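Local coordinates for GCN5-related N-acetyltransferase (Kribbella flavida, PDB 4MY0), which probably transfers the acetyl group of acetyl-CoA to amino groups of aminoglycosides, at residues 302-307 with 375-380. Sequence-based numbering, arbitrary orientation.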
ATOM      1  N   ALA C 302      33.117 -28.751 -32.024  1.00 41.58           N
ATOM      2  CA  ALA C 302      33.988 -27.601 -31.812  1.00 36.39           C
ATOM      3  C   ALA C 302      35.400 -28.010 -31.437  1.00 35.31           C
ATOM      4  O   ALA C 302      35.599 -28.845 -30.555  1.00 37.86           O
ATOM      5  CB  ALA C 302      33.410 -26.693 -30.742  1.00 33.93           C
ATOM      6  N   GLU C 303      36.373 -27.410 -32.112  1.00 37.08           N
ATOM      7  CA  GLU C 303      37.779 -27.529 -31.742  1.00 39.11           C
ATOM      8  C   GLU C 303      38.296 -26.106 -31.606  1.00 39.37           C
ATOM      9  O   GLU C 303      38.446 -25.404 -32.605  1.00 43.01           O
ATOM     10  CB  GLU C 303      38.570 -28.252 -32.829  1.00 39.79           C
ATOM     11  CG  GLU C 303      38.004 -29.610 -33.232  1.00 47.87           C
ATOM     12  CD  GLU C 303      38.257 -30.698 -32.200  1.00 56.16           C
ATOM     13  OE1 GLU C 303      37.663 -31.789 -32.330  1.00 61.57           O
ATOM     14  OE2 GLU C 303      39.053 -30.471 -31.266  1.00 55.55           O
ATOM     15  N   VAL C 304      38.560 -25.678 -30.375  1.00 31.69           N
ATOM     16  CA  VAL C 304      38.866 -24.281 -30.089  1.00 40.01           C
ATOM     17  C   VAL C 304      39.833 -24.197 -28.926  1.00 37.90           C
ATOM     18  O   VAL C 304      39.660 -24.898 -27.927  1.00 38.52           O
ATOM     19  CB  VAL C 304      37.589 -23.508 -29.651  1.00 42.82           C
ATOM     20  CG1 VAL C 304      37.934 -22.090 -29.254  1.00 40.87           C
ATOM     21  CG2 VAL C 304      36.549 -23.497 -30.752  1.00 49.06           C
ATOM     22  N   ASP C 305      40.834 -23.330 -29.032  1.00 33.73           N
ATOM     23  CA  ASP C 305      41.709 -23.071 -27.886  1.00 33.96           C
ATOM     24  C   ASP C 305      41.133 -22.009 -26.939  1.00 34.75           C
ATOM     25  O   ASP C 305      40.438 -21.083 -27.369  1.00 34.31           O
ATOM     26  CB  ASP C 305      43.118 -22.680 -28.354  1.00 34.04           C
ATOM     27  CG  ASP C 305      44.002 -23.897 -28.663  1.00 37.93           C
ATOM     28  OD1 ASP C 305      43.464 -25.020 -28.810  1.00 37.13           O
ATOM     29  OD2 ASP C 305      45.241 -23.727 -28.765  1.00 37.33           O
ATOM     30  N   LEU C 306      41.415 -22.166 -25.646  1.00 34.72           N
ATOM     31  CA  LEU C 306      41.049 -21.186 -24.631  1.00 36.62           C
ATOM     32  C   LEU C 306      42.294 -20.854 -23.823  1.00 35.44           C
ATOM     33  O   LEU C 306      43.040 -21.759 -23.430  1.00 33.34           O
ATOM     34  CB  LEU C 306      40.005 -21.766 -23.681  1.00 34.66           C
ATOM     35  CG  LEU C 306      38.724 -22.288 -24.311  1.00 40.41           C
ATOM     36  CD1 LEU C 306      37.796 -22.828 -23.235  1.00 38.62           C
ATOM     37  CD2 LEU C 306      38.047 -21.176 -25.115  1.00 41.89           C
ATOM     38  N   LEU C 307      42.520 -19.569 -23.576  1.00 28.59           N
ATOM     39  CA  LEU C 307      43.590 -19.154 -22.676  1.00 30.26           C
ATOM     40  C   LEU C 307      42.950 -18.725 -21.359  1.00 31.05           C
ATOM     41  O   LEU C 307      42.239 -17.723 -21.304  1.00 31.24           O
ATOM     42  CB  LEU C 307      44.427 -18.019 -23.277  1.00 28.44           C
ATOM     43  CG  LEU C 307      45.557 -17.516 -22.377  1.00 34.87           C
ATOM     44  CD1 LEU C 307      46.506 -18.666 -22.013  1.00 36.80           C
ATOM     45  CD2 LEU C 307      46.313 -16.373 -23.022  1.00 34.02           C
ATOM     46  N   ARG C 375      31.545 -18.471 -32.564  1.00 47.14           N
ATOM     47  CA  ARG C 375      30.410 -19.232 -33.072  1.00 50.86           C
ATOM     48  C   ARG C 375      30.452 -20.695 -32.631  1.00 50.03           C
ATOM     49  O   ARG C 375      29.429 -21.251 -32.228  1.00 52.59           O
ATOM     50  CB  ARG C 375      30.325 -19.122 -34.596  1.00 54.88           C
ATOM     51  CG  ARG C 375      29.713 -17.818 -35.071  1.00 59.94           C
ATOM     52  CD  ARG C 375      29.451 -17.824 -36.569  1.00 67.86           C
ATOM     53  NE  ARG C 375      30.678 -17.653 -37.338  1.00 75.15           N
ATOM     54  CZ  ARG C 375      31.216 -16.473 -37.630  1.00 80.31           C
ATOM     55  NH1 ARG C 375      32.337 -16.408 -38.338  1.00 82.64           N
ATOM     56  NH2 ARG C 375      30.635 -15.354 -37.213  1.00 80.59           N
ATOM     57  N   LEU C 376      31.630 -21.311 -32.708  1.00 49.22           N
ATOM     58  CA  LEU C 376      31.809 -22.684 -32.230  1.00 50.81           C
ATOM     59  C   LEU C 376      31.474 -22.810 -30.735  1.00 44.45           C
ATOM     60  O   LEU C 376      30.664 -23.650 -30.332  1.00 43.21           O
ATOM     61  CB  LEU C 376      33.241 -23.176 -32.493  1.00 52.85           C
ATOM     62  CG  LEU C 376      33.641 -23.737 -33.866  1.00 55.28           C
ATOM     63  CD1 LEU C 376      32.465 -23.826 -34.840  1.00 55.95           C
ATOM     64  CD2 LEU C 376      34.782 -22.934 -34.466  1.00 56.37           C
ATOM     65  N   LEU C 377      32.095 -21.970 -29.917  1.00 41.86           N
ATOM     66  CA  LEU C 377      31.829 -21.982 -28.484  1.00 38.84           C
ATOM     67  C   LEU C 377      30.359 -21.734 -28.158  1.00 41.96           C
ATOM     68  O   LEU C 377      29.797 -22.370 -27.260  1.00 40.07           O
ATOM     69  CB  LEU C 377      32.698 -20.947 -27.776  1.00 39.07           C
ATOM     70  CG  LEU C 377      34.187 -21.270 -27.731  1.00 37.77           C
ATOM     71  CD1 LEU C 377      34.965 -20.071 -27.210  1.00 32.48           C
ATOM     72  CD2 LEU C 377      34.419 -22.481 -26.854  1.00 35.58           C
ATOM     73  N   ASP C 378      29.737 -20.804 -28.878  1.00 45.27           N
ATOM     74  CA  ASP C 378      28.339 -20.461 -28.621  1.00 47.65           C
ATOM     75  C   ASP C 378      27.421 -21.683 -28.755  1.00 47.53           C
ATOM     76  O   ASP C 378      26.626 -21.977 -27.856  1.00 45.74           O
ATOM     77  CB  ASP C 378      27.878 -19.318 -29.540  1.00 53.52           C
ATOM     78  CG  ASP C 378      27.981 -17.934 -28.875  1.00 57.27           C
ATOM     79  OD1 ASP C 378      28.489 -17.829 -27.737  1.00 55.23           O
ATOM     80  OD2 ASP C 378      27.553 -16.941 -29.503  1.00 61.42           O
ATOM     81  N   THR C 379      27.542 -22.412 -29.861  1.00 50.53           N
ATOM     82  CA  THR C 379      26.691 -23.590 -30.075  1.00 53.38           C
ATOM     83  C   THR C 379      27.042 -24.784 -29.171  1.00 47.70           C
ATOM     84  O   THR C 379      26.151 -25.468 -28.670  1.00 49.85           O
ATOM     85  CB  THR C 379      26.660 -24.017 -31.557  1.00 56.86           C
ATOM     86  OG1 THR C 379      27.995 -24.242 -32.023  1.00 60.48           O
ATOM     87  CG2 THR C 379      26.018 -22.925 -32.394  1.00 57.39           C
ATOM     88  N   ALA C 380      28.336 -25.022 -28.969  1.00 39.87           N
ATOM     89  CA  ALA C 380      28.807 -26.044 -28.030  1.00 40.54           C
ATOM     90  C   ALA C 380      28.144 -25.926 -26.653  1.00 40.22           C
ATOM     91  O   ALA C 380      27.567 -26.888 -26.140  1.00 42.51           O
ATOM     92  CB  ALA C 380      30.322 -25.956 -27.883  1.00 38.13           C
TER
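Strand 302-307 and helix 375-380 pass 8.2 Å apart between their axes and cross at -122°, and the two backbones come closest at Ala302 and Leu376, whose CA atoms are 5.4 Å apart. This is α/β packing in the sterol carrier protein-like domain: the helix lies across one face of a mixed sheet in which 302-307 runs between strands 318-325 and 341-344. Alternation along the strand sends Ala302 and Val304 to the helix, while Glu303 and Asp305 face away, Asp305 forming salt bridges to Arg319 and Arg336. No hydrogen bond links the two segments; they form an apolar, largely buried contact. Ala302 CB sits 3.9 Å from Leu376 CB and 4.3 Å from Ala380 CB, one helical turn further along. Val304 crosses both leucines obliquely and divides its branches between them. Val304 CG1, anti to the backbone N (chi1 176°), meets CG and CD1 of Leu377, whereas Val304 CG2, anti to the carbonyl carbon, lies 3.8 Å from Leu376 CB. An alanine at Val304 would lose both branches and would probably loosen the packing against Leu376 and Leu377 together. Leu377 also touches Leu322 and Leu341, so it packs against the strands flanking 302-307. Within the helix, Leu376 O accepts from both Ala380 N and Thr379 OG1, the hydroxyl standing above the carbonyl plane. Beyond Val304, Leu306 and Leu377 meet tip to tip, Leu306 CD2 lying 3.9 Å from Leu377 CD1.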